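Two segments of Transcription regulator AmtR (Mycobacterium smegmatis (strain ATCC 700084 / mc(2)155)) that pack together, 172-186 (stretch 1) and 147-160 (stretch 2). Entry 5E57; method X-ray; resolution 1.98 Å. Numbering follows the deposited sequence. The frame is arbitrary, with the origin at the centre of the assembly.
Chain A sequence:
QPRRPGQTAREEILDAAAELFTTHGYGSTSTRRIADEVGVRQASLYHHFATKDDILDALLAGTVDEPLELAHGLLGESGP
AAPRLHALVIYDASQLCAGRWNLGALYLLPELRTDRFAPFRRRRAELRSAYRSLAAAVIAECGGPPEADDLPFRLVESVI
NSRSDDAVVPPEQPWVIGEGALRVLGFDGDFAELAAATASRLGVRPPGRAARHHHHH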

ATOM      1  N   GLU A 172      11.926   7.275 -12.217  1.00 24.64           N
ATOM      2  CA  GLU A 172      10.991   8.388 -12.262  1.00 26.60           C
ATOM      3  C   GLU A 172       9.867   8.151 -11.251  1.00 25.76           C
ATOM      4  O   GLU A 172       9.026   9.021 -10.988  1.00 23.27           O
ATOM      5  CB  GLU A 172      10.425   8.673 -13.669  1.00 34.29           C
ATOM      6  CG  GLU A 172      10.475   7.537 -14.677  1.00 43.30           C
ATOM      7  CD  GLU A 172      11.900   7.201 -15.199  1.00 46.18           C
ATOM      8  OE1 GLU A 172      12.807   8.088 -15.278  1.00 48.19           O
ATOM      9  OE2 GLU A 172      12.087   6.026 -15.548  1.00 52.04           O
ATOM     10  N   GLN A 173       9.850   6.993 -10.620  1.00 23.08           N
ATOM     11  CA  GLN A 173       8.639   6.673  -9.871  1.00 22.99           C
ATOM     12  C   GLN A 173       8.284   7.695  -8.770  1.00 21.67           C
ATOM     13  O   GLN A 173       7.105   8.027  -8.569  1.00 22.07           O
ATOM     14  CB  GLN A 173       8.775   5.299  -9.247  1.00 25.09           C
ATOM     15  CG  GLN A 173       7.545   4.860  -8.458  1.00 27.47           C
ATOM     16  CD  GLN A 173       6.400   4.538  -9.339  1.00 34.79           C
ATOM     17  OE1 GLN A 173       6.434   4.806 -10.548  1.00 41.05           O
ATOM     18  NE2 GLN A 173       5.354   3.922  -8.757  1.00 36.86           N
ATOM     19  N   PRO A 174       9.277   8.145  -8.010  1.00 21.88           N
ATOM     20  CA  PRO A 174       8.911   9.184  -7.034  1.00 22.79           C
ATOM     21  C   PRO A 174       8.207  10.390  -7.636  1.00 23.31           C
ATOM     22  O   PRO A 174       7.307  10.933  -7.011  1.00 26.00           O
ATOM     23  CB  PRO A 174      10.250   9.603  -6.459  1.00 22.29           C
ATOM     24  CG  PRO A 174      11.137   8.404  -6.593  1.00 22.46           C
ATOM     25  CD  PRO A 174      10.671   7.706  -7.857  1.00 22.33           C
ATOM     26  N   TRP A 175       8.619  10.816  -8.840  1.00 25.47           N
ATOM     27  CA  TRP A 175       8.078  11.990  -9.474  1.00 23.65           C
ATOM     28  C   TRP A 175       6.702  11.770  -9.935  1.00 23.99           C
ATOM     29  O   TRP A 175       5.889  12.698  -9.941  1.00 23.15           O
ATOM     30  CB  TRP A 175       9.001  12.524 -10.607  1.00 25.45           C
ATOM     31  CG  TRP A 175      10.397  12.832 -10.099  1.00 22.74           C
ATOM     32  CD1 TRP A 175      11.456  11.937  -9.994  1.00 23.48           C
ATOM     33  CD2 TRP A 175      10.868  14.059  -9.541  1.00 22.73           C
ATOM     34  NE1 TRP A 175      12.571  12.578  -9.441  1.00 21.65           N
ATOM     35  CE2 TRP A 175      12.239  13.880  -9.189  1.00 22.56           C
ATOM     36  CE3 TRP A 175      10.309  15.321  -9.386  1.00 23.63           C
ATOM     37  CZ2 TRP A 175      13.011  14.919  -8.606  1.00 24.52           C
ATOM     38  CZ3 TRP A 175      11.077  16.333  -8.818  1.00 23.44           C
ATOM     39  CH2 TRP A 175      12.393  16.132  -8.434  1.00 22.23           C
ATOM     40  N   VAL A 176       6.415  10.533 -10.324  1.00 21.74           N
ATOM     41  CA  VAL A 176       5.073  10.173 -10.753  1.00 21.17           C
ATOM     42  C   VAL A 176       4.133  10.243  -9.568  1.00 20.53           C
ATOM     43  O   VAL A 176       2.992  10.703  -9.671  1.00 21.48           O
ATOM     44  CB  VAL A 176       5.078   8.750 -11.349  1.00 24.49           C
ATOM     45  CG1 VAL A 176       3.669   8.252 -11.616  1.00 23.06           C
ATOM     46  CG2 VAL A 176       5.945   8.703 -12.618  1.00 26.87           C
ATOM     47  N   ILE A 177       4.640   9.770  -8.446  1.00 20.43           N
ATOM     48  CA  ILE A 177       3.920   9.811  -7.213  1.00 23.95           C
ATOM     49  C   ILE A 177       3.677  11.273  -6.747  1.00 22.24           C
ATOM     50  O   ILE A 177       2.615  11.584  -6.253  1.00 21.94           O
ATOM     51  CB  ILE A 177       4.721   9.046  -6.137  1.00 22.84           C
ATOM     52  CG1 ILE A 177       4.690   7.550  -6.477  1.00 23.81           C
ATOM     53  CG2 ILE A 177       4.184   9.327  -4.734  1.00 23.00           C
ATOM     54  CD1 ILE A 177       3.374   6.914  -6.177  1.00 23.47           C
ATOM     55  N   GLY A 178       4.695  12.105  -6.931  1.00 19.48           N
ATOM     56  CA  GLY A 178       4.652  13.492  -6.602  1.00 21.37           C
ATOM     57  C   GLY A 178       3.558  14.182  -7.362  1.00 21.90           C
ATOM     58  O   GLY A 178       2.773  14.882  -6.766  1.00 22.78           O
ATOM     59  N   GLU A 179       3.456  13.934  -8.674  1.00 20.24           N
ATOM     60  CA  GLU A 179       2.368  14.552  -9.411  1.00 23.39           C
ATOM     61  C   GLU A 179       0.946  14.081  -8.946  1.00 22.18           C
ATOM     62  O   GLU A 179       0.049  14.893  -8.770  1.00 20.10           O
ATOM     63  CB  GLU A 179       2.529  14.307 -10.911  1.00 24.32           C
ATOM     64  CG  GLU A 179       1.367  14.983 -11.610  1.00 31.03           C
ATOM     65  CD  GLU A 179       1.564  15.177 -13.111  1.00 34.42           C
ATOM     66  OE1 GLU A 179       2.722  15.001 -13.618  1.00 28.53           O
ATOM     67  OE2 GLU A 179       0.504  15.494 -13.718  1.00 36.66           O
ATOM     68  N   GLY A 180       0.782  12.772  -8.781  1.00 21.92           N
ATOM     69  CA  GLY A 180      -0.465  12.214  -8.318  1.00 21.72           C
ATOM     70  C   GLY A 180      -0.904  12.727  -6.971  1.00 22.05           C
ATOM     71  O   GLY A 180      -2.093  12.974  -6.768  1.00 22.12           O
ATOM     72  N   ALA A 181       0.053  12.862  -6.051  1.00 20.41           N
ATOM     73  CA  ALA A 181      -0.269  13.239  -4.692  1.00 23.05           C
ATOM     74  C   ALA A 181      -0.811  14.648  -4.658  1.00 23.94           C
ATOM     75  O   ALA A 181      -1.721  14.937  -3.891  1.00 26.53           O
ATOM     76  CB  ALA A 181       0.954  13.130  -3.801  1.00 26.06           C
ATOM     77  N   LEU A 182      -0.316  15.491  -5.552  1.00 23.96           N
ATOM     78  CA  LEU A 182      -0.881  16.804  -5.791  1.00 23.06           C
ATOM     79  C   LEU A 182      -2.179  16.864  -6.599  1.00 25.30           C
ATOM     80  O   LEU A 182      -3.111  17.600  -6.193  1.00 24.96           O
ATOM     81  CB  LEU A 182       0.241  17.738  -6.284  1.00 26.06           C
ATOM     82  CG  LEU A 182       0.840  17.988  -4.854  1.00 32.25           C
ATOM     83  CD1 LEU A 182       2.209  17.433  -4.582  1.00 30.39           C
ATOM     84  CD2 LEU A 182       0.643  19.415  -4.387  1.00 32.68           C
ATOM     85  N   ARG A 183      -2.319  16.063  -7.654  1.00 22.96           N
ATOM     86  CA  ARG A 183      -3.633  16.027  -8.301  1.00 23.77           C
ATOM     87  C   ARG A 183      -4.787  15.576  -7.479  1.00 21.59           C
ATOM     88  O   ARG A 183      -5.926  16.078  -7.666  1.00 23.28           O
ATOM     89  CB  ARG A 183      -3.628  15.220  -9.581  1.00 25.40           C
ATOM     90  CG  ARG A 183      -2.759  15.853 -10.590  1.00 24.62           C
ATOM     91  CD  ARG A 183      -2.849  15.050 -11.850  1.00 30.29           C
ATOM     92  NE  ARG A 183      -1.846  15.552 -12.751  1.00 28.75           N
ATOM     93  CZ  ARG A 183      -2.093  16.433 -13.670  1.00 33.18           C
ATOM     94  NH1 ARG A 183      -3.356  16.883 -13.858  1.00 35.19           N
ATOM     95  NH2 ARG A 183      -1.070  16.856 -14.434  1.00 34.29           N
ATOM     96  N   VAL A 184      -4.559  14.672  -6.543  1.00 19.96           N
ATOM     97  CA  VAL A 184      -5.692  14.143  -5.775  1.00 20.31           C
ATOM     98  C   VAL A 184      -6.180  15.198  -4.839  1.00 21.92           C
ATOM     99  O   VAL A 184      -7.323  15.086  -4.321  1.00 26.34           O
ATOM    100  CB  VAL A 184      -5.428  12.879  -4.908  1.00 20.59           C
ATOM    101  CG1 VAL A 184      -5.171  11.722  -5.789  1.00 23.37           C
ATOM    102  CG2 VAL A 184      -4.264  13.064  -3.943  1.00 19.98           C
ATOM    103  N   LEU A 185      -5.338  16.197  -4.598  1.00 22.43           N
ATOM    104  CA  LEU A 185      -5.749  17.309  -3.736  1.00 25.37           C
ATOM    105  C   LEU A 185      -6.359  18.498  -4.484  1.00 27.30           C
ATOM    106  O   LEU A 185      -6.664  19.485  -3.866  1.00 29.28           O
ATOM    107  CB  LEU A 185      -4.552  17.824  -2.990  1.00 22.72           C
ATOM    108  CG  LEU A 185      -3.822  16.778  -2.189  1.00 22.92           C
ATOM    109  CD1 LEU A 185      -2.613  17.449  -1.541  1.00 21.34           C
ATOM    110  CD2 LEU A 185      -4.725  16.118  -1.172  1.00 22.67           C
ATOM    111  N   GLY A 186      -6.461  18.412  -5.806  1.00 31.99           N
ATOM    112  CA  GLY A 186      -7.076  19.457  -6.628  1.00 32.72           C
ATOM    113  C   GLY A 186      -6.038  20.398  -7.159  1.00 32.59           C
ATOM    114  O   GLY A 186      -6.364  21.389  -7.745  1.00 33.60           O
TER
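Stretch 2, residues 147-160: EADDLPFRLVESVI

Stretch 2 runs nearly antiparallel to stretch 1. Its Ala148 to Leu151 type I turn leads into a helix, which crosses the helix of stretch 1 at 160° with the axes 8.8 Å apart at their closest. No direct hydrogen bond joins the two; shape does the work.

The most prominent bump is Ile177, a knob set in the hole formed by Leu155, Val156, Ser158 and Val159. Its branched chain reaches several walls at once: CG1 lies 4.0 Å from Val159 CG1, CG2 4.2 Å from Val156 CG2, and CD1 3.2 Å from Leu155 O. Ser158 suits this wall because its hydroxyl turns back on its own helix, OG donating to Leu155 O at 2.7 Å; a water that donates to that OG also accepts a weak hydrogen bond from Gln173 NE2.

One turn on, the backbones close in, the CA atoms of Ala181 and Pro152 being just 4.4 Å apart. Small Ala181 permits this, its CB 3.8 Å from Pro152 CB. At Gly180 bare backbone meets Leu155, whose CD1 comes within 3.8 Å of Gly180 C.

Beyond, Val184 CG2 rests 3.9 Å from Leu151 CB, while the end of Leu185 comes up against the proline ring, Leu185 CD1 lying 3.9 Å from Pro152 CG. Compact Ala148 brings its CB within 3.3 Å of Val184 O.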

ATOM      1  N   GLU A 147     -11.775  15.676   1.624  1.00 30.98           N
ATOM      2  CA  GLU A 147     -11.706  14.314   2.073  1.00 30.07           C
ATOM      3  C   GLU A 147     -10.426  13.607   1.601  1.00 29.32           C
ATOM      4  O   GLU A 147     -10.119  12.538   2.093  1.00 27.49           O
ATOM      5  CB  GLU A 147     -12.974  13.556   1.618  1.00 29.38           C
ATOM      6  N   ALA A 148      -9.651  14.205   0.702  1.00 27.45           N
ATOM      7  CA  ALA A 148      -8.520  13.531   0.123  1.00 25.36           C
ATOM      8  C   ALA A 148      -7.246  13.651   0.940  1.00 24.66           C
ATOM      9  O   ALA A 148      -6.186  13.239   0.484  1.00 25.99           O
ATOM     10  CB  ALA A 148      -8.266  14.090  -1.278  1.00 26.46           C
ATOM     11  N   ASP A 149      -7.285  14.269   2.110  1.00 24.03           N
ATOM     12  CA  ASP A 149      -6.057  14.666   2.743  1.00 23.40           C
ATOM     13  C   ASP A 149      -5.118  13.565   3.192  1.00 23.08           C
ATOM     14  O   ASP A 149      -3.990  13.862   3.468  1.00 25.65           O
ATOM     15  CB  ASP A 149      -6.304  15.721   3.834  1.00 26.08           C
ATOM     16  CG  ASP A 149      -7.075  15.220   5.024  1.00 30.94           C
ATOM     17  OD1 ASP A 149      -7.428  14.019   5.124  1.00 33.70           O
ATOM     18  OD2 ASP A 149      -7.329  16.094   5.864  1.00 35.86           O
ATOM     19  N   ASP A 150      -5.559  12.310   3.284  1.00 26.00           N
ATOM     20  CA  ASP A 150      -4.653  11.126   3.588  1.00 24.64           C
ATOM     21  C   ASP A 150      -4.002  10.517   2.355  1.00 24.99           C
ATOM     22  O   ASP A 150      -3.018   9.751   2.490  1.00 26.80           O
ATOM     23  CB  ASP A 150      -5.428  10.019   4.318  1.00 24.53           C
ATOM     24  CG  ASP A 150      -4.544   9.106   5.157  1.00 25.93           C
ATOM     25  OD1 ASP A 150      -3.612   9.517   5.928  1.00 27.33           O
ATOM     26  OD2 ASP A 150      -4.843   7.922   5.151  1.00 24.98           O
ATOM     27  N   LEU A 151      -4.483  10.891   1.157  1.00 25.44           N
ATOM     28  CA  LEU A 151      -4.094  10.202  -0.027  1.00 23.19           C
ATOM     29  C   LEU A 151      -2.643  10.453  -0.447  1.00 22.52           C
ATOM     30  O   LEU A 151      -2.002   9.530  -0.921  1.00 23.21           O
ATOM     31  CB  LEU A 151      -5.080  10.422  -1.156  1.00 24.86           C
ATOM     32  CG  LEU A 151      -6.513   9.977  -0.776  1.00 26.05           C
ATOM     33  CD1 LEU A 151      -7.388  10.212  -1.969  1.00 28.34           C
ATOM     34  CD2 LEU A 151      -6.607   8.525  -0.339  1.00 26.59           C
ATOM     35  N   PRO A 152      -2.071  11.618  -0.160  1.00 21.54           N
ATOM     36  CA  PRO A 152      -0.651  11.728  -0.562  1.00 22.36           C
ATOM     37  C   PRO A 152       0.249  10.814   0.227  1.00 21.71           C
ATOM     38  O   PRO A 152       1.214  10.209  -0.340  1.00 18.62           O
ATOM     39  CB  PRO A 152      -0.309  13.179  -0.239  1.00 23.61           C
ATOM     40  CG  PRO A 152      -1.574  13.872  -0.501  1.00 23.28           C
ATOM     41  CD  PRO A 152      -2.628  12.953   0.096  1.00 22.71           C
ATOM     42  N   PHE A 153      -0.092  10.633   1.507  1.00 20.45           N
ATOM     43  CA  PHE A 153       0.637   9.626   2.333  1.00 20.38           C
ATOM     44  C   PHE A 153       0.481   8.245   1.747  1.00 19.25           C
ATOM     45  O   PHE A 153       1.455   7.512   1.617  1.00 20.57           O
ATOM     46  CB  PHE A 153       0.160   9.671   3.774  1.00 19.21           C
ATOM     47  CG  PHE A 153       0.756   8.636   4.671  1.00 20.75           C
ATOM     48  CD1 PHE A 153       2.039   8.719   5.083  1.00 22.59           C
ATOM     49  CD2 PHE A 153      -0.055   7.626   5.227  1.00 20.93           C
ATOM     50  CE1 PHE A 153       2.564   7.779   5.982  1.00 22.53           C
ATOM     51  CE2 PHE A 153       0.461   6.698   6.099  1.00 21.55           C
ATOM     52  CZ  PHE A 153       1.774   6.773   6.479  1.00 20.98           C
ATOM     53  N   ARG A 154      -0.711   7.885   1.422  1.00 22.56           N
ATOM     54  CA  ARG A 154      -0.969   6.543   0.887  1.00 23.64           C
ATOM     55  C   ARG A 154      -0.270   6.325  -0.463  1.00 22.14           C
ATOM     56  O   ARG A 154       0.272   5.254  -0.685  1.00 23.43           O
ATOM     57  CB  ARG A 154      -2.444   6.314   0.759  1.00 22.88           C
ATOM     58  CG  ARG A 154      -3.227   6.428   2.053  1.00 25.22           C
ATOM     59  CD  ARG A 154      -2.764   5.400   3.053  1.00 24.71           C
ATOM     60  NE  ARG A 154      -3.298   5.627   4.390  1.00 25.50           N
ATOM     61  CZ  ARG A 154      -2.865   5.016   5.496  1.00 25.35           C
ATOM     62  NH1 ARG A 154      -1.885   4.158   5.467  1.00 26.55           N
ATOM     63  NH2 ARG A 154      -3.391   5.309   6.663  1.00 27.55           N
ATOM     64  N   LEU A 155      -0.227   7.344  -1.314  1.00 20.74           N
ATOM     65  CA  LEU A 155       0.516   7.295  -2.591  1.00 22.41           C
ATOM     66  C   LEU A 155       1.981   7.107  -2.404  1.00 20.88           C
ATOM     67  O   LEU A 155       2.610   6.284  -3.083  1.00 17.40           O
ATOM     68  CB  LEU A 155       0.265   8.526  -3.468  1.00 23.52           C
ATOM     69  CG  LEU A 155      -1.096   8.461  -4.118  1.00 23.83           C
ATOM     70  CD1 LEU A 155      -1.571   9.830  -4.551  1.00 26.25           C
ATOM     71  CD2 LEU A 155      -1.033   7.519  -5.298  1.00 26.98           C
ATOM     72  N   VAL A 156       2.542   7.736  -1.383  1.00 19.97           N
ATOM     73  CA  VAL A 156       3.972   7.522  -1.107  1.00 18.20           C
ATOM     74  C   VAL A 156       4.283   6.123  -0.651  1.00 18.63           C
ATOM     75  O   VAL A 156       5.287   5.478  -1.130  1.00 18.74           O
ATOM     76  CB  VAL A 156       4.478   8.507  -0.030  1.00 19.09           C
ATOM     77  CG1 VAL A 156       5.839   8.133   0.498  1.00 19.71           C
ATOM     78  CG2 VAL A 156       4.429   9.923  -0.548  1.00 18.74           C
ATOM     79  N   GLU A 157       3.442   5.617   0.251  1.00 17.79           N
ATOM     80  CA  GLU A 157       3.600   4.260   0.754  1.00 18.92           C
ATOM     81  C   GLU A 157       3.307   3.216  -0.327  1.00 16.70           C
ATOM     82  O   GLU A 157       3.803   2.096  -0.249  1.00 16.20           O
ATOM     83  CB  GLU A 157       2.756   4.030   2.065  1.00 18.63           C
ATOM     84  CG  GLU A 157       3.414   4.818   3.243  1.00 18.81           C
ATOM     85  CD  GLU A 157       3.187   4.207   4.603  1.00 20.40           C
ATOM     86  OE1 GLU A 157       2.193   3.465   4.726  1.00 22.28           O
ATOM     87  OE2 GLU A 157       3.978   4.519   5.564  1.00 23.89           O
ATOM     88  N   SER A 158       2.578   3.593  -1.367  1.00 15.59           N
ATOM     89  CA  SER A 158       2.335   2.643  -2.449  1.00 16.97           C
ATOM     90  C   SER A 158       3.596   2.196  -3.143  1.00 18.26           C
ATOM     91  O   SER A 158       3.638   1.139  -3.800  1.00 20.75           O
ATOM     92  CB  SER A 158       1.315   3.157  -3.453  1.00 19.16           C
ATOM     93  OG  SER A 158       1.904   3.983  -4.393  1.00 20.55           O
ATOM     94  N   VAL A 159       4.677   2.915  -2.990  1.00 19.60           N
ATOM     95  CA  VAL A 159       5.931   2.445  -3.670  1.00 22.48           C
ATOM     96  C   VAL A 159       6.403   1.068  -3.126  1.00 23.35           C
ATOM     97  O   VAL A 159       7.081   0.297  -3.830  1.00 22.51           O
ATOM     98  CB  VAL A 159       7.041   3.526  -3.716  1.00 22.68           C
ATOM     99  CG1 VAL A 159       6.489   4.855  -4.174  1.00 24.45           C
ATOM    100  CG2 VAL A 159       7.751   3.692  -2.382  1.00 26.89           C
ATOM    101  N   ILE A 160       6.042   0.809  -1.871  1.00 20.34           N
ATOM    102  CA  ILE A 160       6.328  -0.446  -1.198  1.00 22.65           C
ATOM    103  C   ILE A 160       5.621  -1.591  -1.958  1.00 20.46           C
ATOM    104  O   ILE A 160       6.264  -2.580  -2.306  1.00 19.80           O
ATOM    105  CB  ILE A 160       5.868  -0.469   0.247  1.00 21.64           C
ATOM    106  CG1 ILE A 160       6.627   0.506   1.150  1.00 24.36           C
ATOM    107  CG2 ILE A 160       6.016  -1.884   0.831  1.00 23.24           C
ATOM    108  CD1 ILE A 160       5.762   0.947   2.351  1.00 28.02           C
TER
HETATM  109  O   HOH W   1       3.532   3.007  -6.395  1.00 23.98           O